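Local coordinates for B-type Cna protein (PDB 6FWY), which is an LPXTG-anchored surface protein of uncharacterised function whose thioester domain probably helps the bacterium attach covalently to host targets, at residues 171-181 against 215-226. Numbering follows the deposited sequence.
Sequences KYHTFTYKTAS and KLNSSFTIKVPV
Backbone hydrogen bonds join His173 to Val224, Phe175 to Ile222 and Tyr177 to Phe220 in both directions, so residues 172-181 and 218-225 run antiparallel, their axes at 157°. The regular pairing loosens at Thr179. Two residues, Asn217 and Ser218, stand opposite this single threonine in a G1 beta bulge, with Asn217 in a left-handed backbone conformation. Thr179 OG1 sits between its own N and carbonyl carbon (chi1 63°), where it donates to Lys215 O at 2.6 Å and accepts from Ser218 N at 3.0 Å. Next to it, the Asn217 amide reads the backbone of Ser181: OD1 takes Ser181 N at 2.9 Å from above the carbonyl plane, while ND2 gives to Ser181 O within the amide plane.

These two are neighbouring strands of a five-stranded antiparallel sheet; strand 159-169 flanks 172-181, and strand 200-203 flanks 218-225. One sheet face carries the Thr176 OG1 to Thr221 OG1 hydrogen bond of 2.7 Å, and Lys223 running alongside Thr174 CG2.

Apolar packing lies on the other face, turned toward strands 231-250 and 258-277. Tyr177 CB sits over the Phe220 ring, 4.1 Å from its centroid, while the two rings, 23° from parallel, are so offset that little of one lies over the other. Thr179 CG2 meets that phenyl at its edge. Val226 CG1 stands almost on the normal of the His173 ring, 4.0 Å from its centroid, and ND1 of the same imidazole is hydrogen-bonded to Asp168 OD1 of strand 159-169.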
ATOM      1  N   LYS A 171      39.326   6.910 -20.749  1.00 51.83           N
ATOM      2  CA  LYS A 171      39.187   8.332 -21.071  1.00 52.79           C
ATOM      3  C   LYS A 171      38.090   9.051 -20.238  1.00 50.85           C
ATOM      4  O   LYS A 171      37.596  10.116 -20.623  1.00 51.33           O
ATOM      5  CB  LYS A 171      38.920   8.472 -22.570  1.00 55.80           C
ATOM      6  CG  LYS A 171      40.123   8.092 -23.390  1.00 58.46           C
ATOM      7  CD  LYS A 171      39.820   8.152 -24.869  1.00 62.22           C
ATOM      8  CE  LYS A 171      41.108   8.239 -25.678  1.00 64.69           C
ATOM      9  NZ  LYS A 171      40.817   8.405 -27.132  1.00 69.34           N
ATOM     10  N   TYR A 172      37.685   8.454 -19.113  1.00 43.21           N
ATOM     11  CA  TYR A 172      36.543   8.960 -18.342  1.00 42.63           C
ATOM     12  C   TYR A 172      36.841   9.090 -16.857  1.00 43.08           C
ATOM     13  O   TYR A 172      37.543   8.248 -16.278  1.00 43.58           O
ATOM     14  CB  TYR A 172      35.347   8.022 -18.513  1.00 42.60           C
ATOM     15  CG  TYR A 172      34.749   8.068 -19.886  1.00 42.29           C
ATOM     16  CD1 TYR A 172      33.862   9.076 -20.233  1.00 41.52           C
ATOM     17  CD2 TYR A 172      35.070   7.107 -20.848  1.00 43.63           C
ATOM     18  CE1 TYR A 172      33.294   9.141 -21.486  1.00 42.53           C
ATOM     19  CE2 TYR A 172      34.522   7.170 -22.132  1.00 44.15           C
ATOM     20  CZ  TYR A 172      33.636   8.191 -22.443  1.00 43.66           C
ATOM     21  OH  TYR A 172      33.082   8.298 -23.696  1.00 45.04           O
ATOM     22  N   HIS A 173      36.293  10.155 -16.254  1.00 42.60           N
ATOM     23  CA  HIS A 173      36.015  10.182 -14.828  1.00 42.14           C
ATOM     24  C   HIS A 173      34.732   9.382 -14.653  1.00 41.98           C
ATOM     25  O   HIS A 173      33.759   9.654 -15.350  1.00 41.60           O
ATOM     26  CB  HIS A 173      35.762  11.607 -14.305  1.00 42.30           C
ATOM     27  CG  HIS A 173      36.893  12.568 -14.523  1.00 42.03           C
ATOM     28  ND1 HIS A 173      38.112  12.444 -13.890  1.00 42.83           N
ATOM     29  CD2 HIS A 173      36.964  13.701 -15.267  1.00 41.77           C
ATOM     30  CE1 HIS A 173      38.892  13.448 -14.247  1.00 42.76           C
ATOM     31  NE2 HIS A 173      38.217  14.227 -15.078  1.00 42.40           N
ATOM     32  N   THR A 174      34.728   8.403 -13.743  1.00 42.36           N
ATOM     33  CA  THR A 174      33.557   7.533 -13.516  1.00 42.13           C
ATOM     34  C   THR A 174      32.969   7.733 -12.102  1.00 42.10           C
ATOM     35  O   THR A 174      33.704   7.935 -11.135  1.00 42.45           O
ATOM     36  CB  THR A 174      33.855   6.029 -13.756  1.00 42.99           C
ATOM     37  OG1 THR A 174      34.556   5.475 -12.650  1.00 43.97           O
ATOM     38  CG2 THR A 174      34.665   5.816 -15.031  1.00 43.62           C
ATOM     39  N   PHE A 175      31.645   7.678 -12.005  1.00 41.37           N
ATOM     40  CA  PHE A 175      30.928   7.827 -10.740  1.00 41.63           C
ATOM     41  C   PHE A 175      29.865   6.733 -10.665  1.00 41.63           C
ATOM     42  O   PHE A 175      28.919   6.723 -11.452  1.00 39.78           O
ATOM     43  CB  PHE A 175      30.268   9.210 -10.653  1.00 40.91           C
ATOM     44  CG  PHE A 175      31.231  10.346 -10.819  1.00 41.01           C
ATOM     45  CD1 PHE A 175      31.911  10.862  -9.719  1.00 41.77           C
ATOM     46  CD2 PHE A 175      31.483  10.877 -12.080  1.00 40.40           C
ATOM     47  CE1 PHE A 175      32.817  11.901  -9.875  1.00 42.30           C
ATOM     48  CE2 PHE A 175      32.383  11.916 -12.251  1.00 40.68           C
ATOM     49  CZ  PHE A 175      33.057  12.436 -11.160  1.00 41.81           C
ATOM     50  N   THR A 176      30.031   5.799  -9.738  1.00 43.00           N
ATOM     51  CA  THR A 176      29.087   4.698  -9.560  1.00 43.25           C
ATOM     52  C   THR A 176      28.133   5.001  -8.405  1.00 43.26           C
ATOM     53  O   THR A 176      28.536   5.546  -7.390  1.00 44.26           O
ATOM     54  CB  THR A 176      29.827   3.362  -9.363  1.00 44.86           C
ATOM     55  OG1 THR A 176      30.698   3.162 -10.479  1.00 44.44           O
ATOM     56  CG2 THR A 176      28.852   2.177  -9.258  1.00 45.08           C
ATOM     57  N   TYR A 177      26.862   4.645  -8.589  1.00 42.66           N
ATOM     58  CA  TYR A 177      25.789   4.867  -7.611  1.00 42.12           C
ATOM     59  C   TYR A 177      24.990   3.580  -7.409  1.00 42.70           C
ATOM     60  O   TYR A 177      24.818   2.821  -8.346  1.00 42.54           O
ATOM     61  CB  TYR A 177      24.847   5.977  -8.093  1.00 40.60           C
ATOM     62  CG  TYR A 177      25.516   7.307  -8.283  1.00 40.54           C
ATOM     63  CD1 TYR A 177      26.175   7.602  -9.487  1.00 39.63           C
ATOM     64  CD2 TYR A 177      25.511   8.275  -7.278  1.00 40.50           C
ATOM     65  CE1 TYR A 177      26.796   8.819  -9.681  1.00 39.61           C
ATOM     66  CE2 TYR A 177      26.142   9.503  -7.459  1.00 40.98           C
ATOM     67  CZ  TYR A 177      26.786   9.771  -8.665  1.00 40.21           C
ATOM     68  OH  TYR A 177      27.417  10.974  -8.882  1.00 40.58           O
ATOM     69  N   LYS A 178      24.548   3.319  -6.183  1.00 43.18           N
ATOM     70  CA  LYS A 178      23.614   2.220  -5.869  1.00 43.69           C
ATOM     71  C   LYS A 178      22.173   2.723  -5.742  1.00 42.22           C
ATOM     72  O   LYS A 178      21.933   3.705  -5.053  1.00 41.95           O
ATOM     73  CB  LYS A 178      24.021   1.519  -4.565  1.00 45.28           C
ATOM     74  CG  LYS A 178      25.236   0.638  -4.777  1.00 47.16           C
ATOM     75  CD  LYS A 178      25.882   0.140  -3.515  1.00 49.48           C
ATOM     76  CE  LYS A 178      27.097  -0.659  -3.941  1.00 51.03           C
ATOM     77  NZ  LYS A 178      28.002  -1.021  -2.810  1.00 53.73           N
ATOM     78  N   THR A 179      21.244   2.031  -6.394  1.00 41.70           N
ATOM     79  CA  THR A 179      19.813   2.280  -6.239  1.00 40.87           C
ATOM     80  C   THR A 179      19.251   1.288  -5.226  1.00 42.06           C
ATOM     81  O   THR A 179      19.744   0.157  -5.125  1.00 43.41           O
ATOM     82  CB  THR A 179      19.016   2.120  -7.544  1.00 40.05           C
ATOM     83  OG1 THR A 179      19.107   0.773  -7.999  1.00 40.42           O
ATOM     84  CG2 THR A 179      19.523   3.060  -8.611  1.00 39.49           C
ATOM     85  N   ALA A 180      18.221   1.715  -4.493  1.00 41.08           N
ATOM     86  CA  ALA A 180      17.537   0.852  -3.540  1.00 42.18           C
ATOM     87  C   ALA A 180      16.066   1.230  -3.393  1.00 40.90           C
ATOM     88  O   ALA A 180      15.715   2.405  -3.414  1.00 39.50           O
ATOM     89  CB  ALA A 180      18.230   0.889  -2.178  1.00 43.62           C
ATOM     90  N   SER A 181      15.216   0.217  -3.247  1.00 41.40           N
ATOM     91  CA  SER A 181      13.785   0.412  -3.030  1.00 40.55           C
ATOM     92  C   SER A 181      13.151  -0.839  -2.430  1.00 41.43           C
ATOM     93  O   SER A 181      13.589  -1.959  -2.689  1.00 42.26           O
ATOM     94  CB  SER A 181      13.076   0.767  -4.341  1.00 39.31           C
ATOM     95  OG  SER A 181      11.718   1.136  -4.120  1.00 38.60           O
ATOM     96  N   LYS A 215      17.798   0.599 -13.072  1.00 40.53           N
ATOM     97  CA  LYS A 215      17.105  -0.398 -12.282  1.00 41.12           C
ATOM     98  C   LYS A 215      17.184  -0.041 -10.806  1.00 40.27           C
ATOM     99  O   LYS A 215      18.083   0.663 -10.396  1.00 39.46           O
ATOM    100  CB  LYS A 215      17.699  -1.778 -12.551  1.00 42.83           C
ATOM    101  CG  LYS A 215      17.279  -2.313 -13.907  1.00 44.48           C
ATOM    102  CD  LYS A 215      18.290  -3.309 -14.457  1.00 46.60           C
ATOM    103  CE  LYS A 215      17.691  -4.174 -15.557  1.00 48.77           C
ATOM    104  NZ  LYS A 215      16.970  -5.365 -14.993  1.00 50.45           N
ATOM    105  N   LEU A 216      16.208  -0.535 -10.048  1.00 40.69           N
ATOM    106  CA  LEU A 216      16.177  -0.431  -8.580  1.00 40.69           C
ATOM    107  C   LEU A 216      16.865  -1.640  -7.964  1.00 42.38           C
ATOM    108  O   LEU A 216      16.785  -2.741  -8.505  1.00 44.25           O
ATOM    109  CB  LEU A 216      14.736  -0.384  -8.079  1.00 39.78           C
ATOM    110  CG  LEU A 216      13.852   0.700  -8.667  1.00 38.52           C
ATOM    111  CD1 LEU A 216      12.475   0.687  -7.993  1.00 38.22           C
ATOM    112  CD2 LEU A 216      14.493   2.063  -8.516  1.00 37.69           C
ATOM    113  N   ASN A 217      17.498  -1.435  -6.812  1.00 42.34           N
ATOM    114  CA  ASN A 217      18.290  -2.476  -6.138  1.00 44.14           C
ATOM    115  C   ASN A 217      19.388  -3.004  -7.070  1.00 45.43           C
ATOM    116  O   ASN A 217      19.551  -4.209  -7.283  1.00 47.20           O
ATOM    117  CB  ASN A 217      17.382  -3.574  -5.579  1.00 44.78           C
ATOM    118  CG  ASN A 217      16.335  -3.013  -4.619  1.00 43.37           C
ATOM    119  OD1 ASN A 217      16.673  -2.262  -3.723  1.00 43.51           O
ATOM    120  ND2 ASN A 217      15.073  -3.334  -4.834  1.00 42.16           N
ATOM    121  N   SER A 218      20.130  -2.054  -7.622  1.00 44.67           N
ATOM    122  CA  SER A 218      21.153  -2.312  -8.623  1.00 45.55           C
ATOM    123  C   SER A 218      22.206  -1.209  -8.532  1.00 44.82           C
ATOM    124  O   SER A 218      22.351  -0.569  -7.494  1.00 44.62           O
ATOM    125  CB  SER A 218      20.498  -2.347 -10.016  1.00 45.25           C
ATOM    126  OG  SER A 218      21.414  -2.790 -11.003  1.00 46.31           O
ATOM    127  N   SER A 219      22.959  -0.994  -9.600  1.00 44.59           N
ATOM    128  CA  SER A 219      23.842   0.155  -9.673  1.00 43.61           C
ATOM    129  C   SER A 219      23.958   0.667 -11.087  1.00 42.76           C
ATOM    130  O   SER A 219      23.556   0.004 -12.028  1.00 42.99           O
ATOM    131  CB  SER A 219      25.214  -0.175  -9.089  1.00 44.76           C
ATOM    132  OG  SER A 219      25.715  -1.382  -9.589  1.00 46.54           O
ATOM    133  N   PHE A 220      24.461   1.882 -11.215  1.00 41.59           N
ATOM    134  CA  PHE A 220      24.809   2.451 -12.499  1.00 41.69           C
ATOM    135  C   PHE A 220      26.031   3.330 -12.347  1.00 41.68           C
ATOM    136  O   PHE A 220      26.413   3.683 -11.248  1.00 41.62           O
ATOM    137  CB  PHE A 220      23.637   3.233 -13.122  1.00 40.78           C
ATOM    138  CG  PHE A 220      23.212   4.419 -12.338  1.00 39.67           C
ATOM    139  CD1 PHE A 220      23.824   5.652 -12.530  1.00 39.35           C
ATOM    140  CD2 PHE A 220      22.201   4.316 -11.408  1.00 39.85           C
ATOM    141  CE1 PHE A 220      23.465   6.747 -11.762  1.00 38.98           C
ATOM    142  CE2 PHE A 220      21.790   5.410 -10.671  1.00 39.34           C
ATOM    143  CZ  PHE A 220      22.442   6.630 -10.836  1.00 39.22           C
ATOM    144  N   THR A 221      26.627   3.685 -13.478  1.00 41.64           N
ATOM    145  CA  THR A 221      27.836   4.498 -13.523  1.00 40.73           C
ATOM    146  C   THR A 221      27.644   5.641 -14.517  1.00 39.76           C
ATOM    147  O   THR A 221      27.178   5.423 -15.625  1.00 40.27           O
ATOM    148  CB  THR A 221      29.056   3.621 -13.842  1.00 41.64           C
ATOM    149  OG1 THR A 221      29.255   2.697 -12.772  1.00 42.26           O
ATOM    150  CG2 THR A 221      30.320   4.449 -13.995  1.00 41.74           C
ATOM    151  N   ILE A 222      27.970   6.855 -14.083  1.00 39.17           N
ATOM    152  CA  ILE A 222      28.035   8.030 -14.937  1.00 39.19           C
ATOM    153  C   ILE A 222      29.501   8.229 -15.320  1.00 39.66           C
ATOM    154  O   ILE A 222      30.383   8.124 -14.468  1.00 39.58           O
ATOM    155  CB  ILE A 222      27.475   9.294 -14.232  1.00 38.91           C
ATOM    156  CG1 ILE A 222      25.986   9.105 -13.959  1.00 39.00           C
ATOM    157  CG2 ILE A 222      27.685  10.545 -15.089  1.00 38.96           C
ATOM    158  CD1 ILE A 222      25.337  10.197 -13.152  1.00 38.96           C
ATOM    159  N   LYS A 223      29.743   8.516 -16.598  1.00 39.82           N
ATOM    160  CA  LYS A 223      31.094   8.713 -17.120  1.00 40.16           C
ATOM    161  C   LYS A 223      31.229  10.073 -17.777  1.00 39.59           C
ATOM    162  O   LYS A 223      30.443  10.419 -18.647  1.00 40.04           O
ATOM    163  CB  LYS A 223      31.439   7.605 -18.106  1.00 41.08           C
ATOM    164  CG  LYS A 223      31.343   6.221 -17.484  1.00 41.96           C
ATOM    165  CD  LYS A 223      32.193   5.207 -18.196  1.00 43.54           C
ATOM    166  CE  LYS A 223      32.066   3.850 -17.532  1.00 44.45           C
ATOM    167  NZ  LYS A 223      32.995   2.835 -18.059  1.00 46.59           N
ATOM    168  N   VAL A 224      32.232  10.830 -17.355  1.00 39.43           N
ATOM    169  CA  VAL A 224      32.461  12.201 -17.801  1.00 39.68           C
ATOM    170  C   VAL A 224      33.840  12.204 -18.451  1.00 39.68           C
ATOM    171  O   VAL A 224      34.807  11.819 -17.804  1.00 39.23           O
ATOM    172  CB  VAL A 224      32.417  13.197 -16.612  1.00 39.78           C
ATOM    173  CG1 VAL A 224      32.725  14.624 -17.063  1.00 40.15           C
ATOM    174  CG2 VAL A 224      31.053  13.143 -15.918  1.00 39.57           C
ATOM    175  N   PRO A 225      33.939  12.621 -19.731  1.00 40.24           N
ATOM    176  CA  PRO A 225      35.262  12.594 -20.387  1.00 40.97           C
ATOM    177  C   PRO A 225      36.328  13.386 -19.626  1.00 41.02           C
ATOM    178  O   PRO A 225      36.045  14.485 -19.134  1.00 40.67           O
ATOM    179  CB  PRO A 225      34.984  13.222 -21.753  1.00 41.18           C
ATOM    180  CG  PRO A 225      33.547  13.003 -22.008  1.00 41.12           C
ATOM    181  CD  PRO A 225      32.879  13.070 -20.661  1.00 40.67           C
ATOM    182  N   VAL A 226      37.536  12.828 -19.517  1.00 41.25           N
ATOM    183  CA  VAL A 226      38.635  13.521 -18.806  1.00 41.54           C
ATOM    184  C   VAL A 226      39.062  14.830 -19.486  1.00 41.61           C
ATOM    185  O   VAL A 226      39.771  15.627 -18.905  1.00 42.53           O
ATOM    186  CB  VAL A 226      39.876  12.616 -18.554  1.00 42.15           C
ATOM    187  CG1 VAL A 226      39.507  11.418 -17.675  1.00 41.94           C
ATOM    188  CG2 VAL A 226      40.541  12.161 -19.851  1.00 42.53           C
TER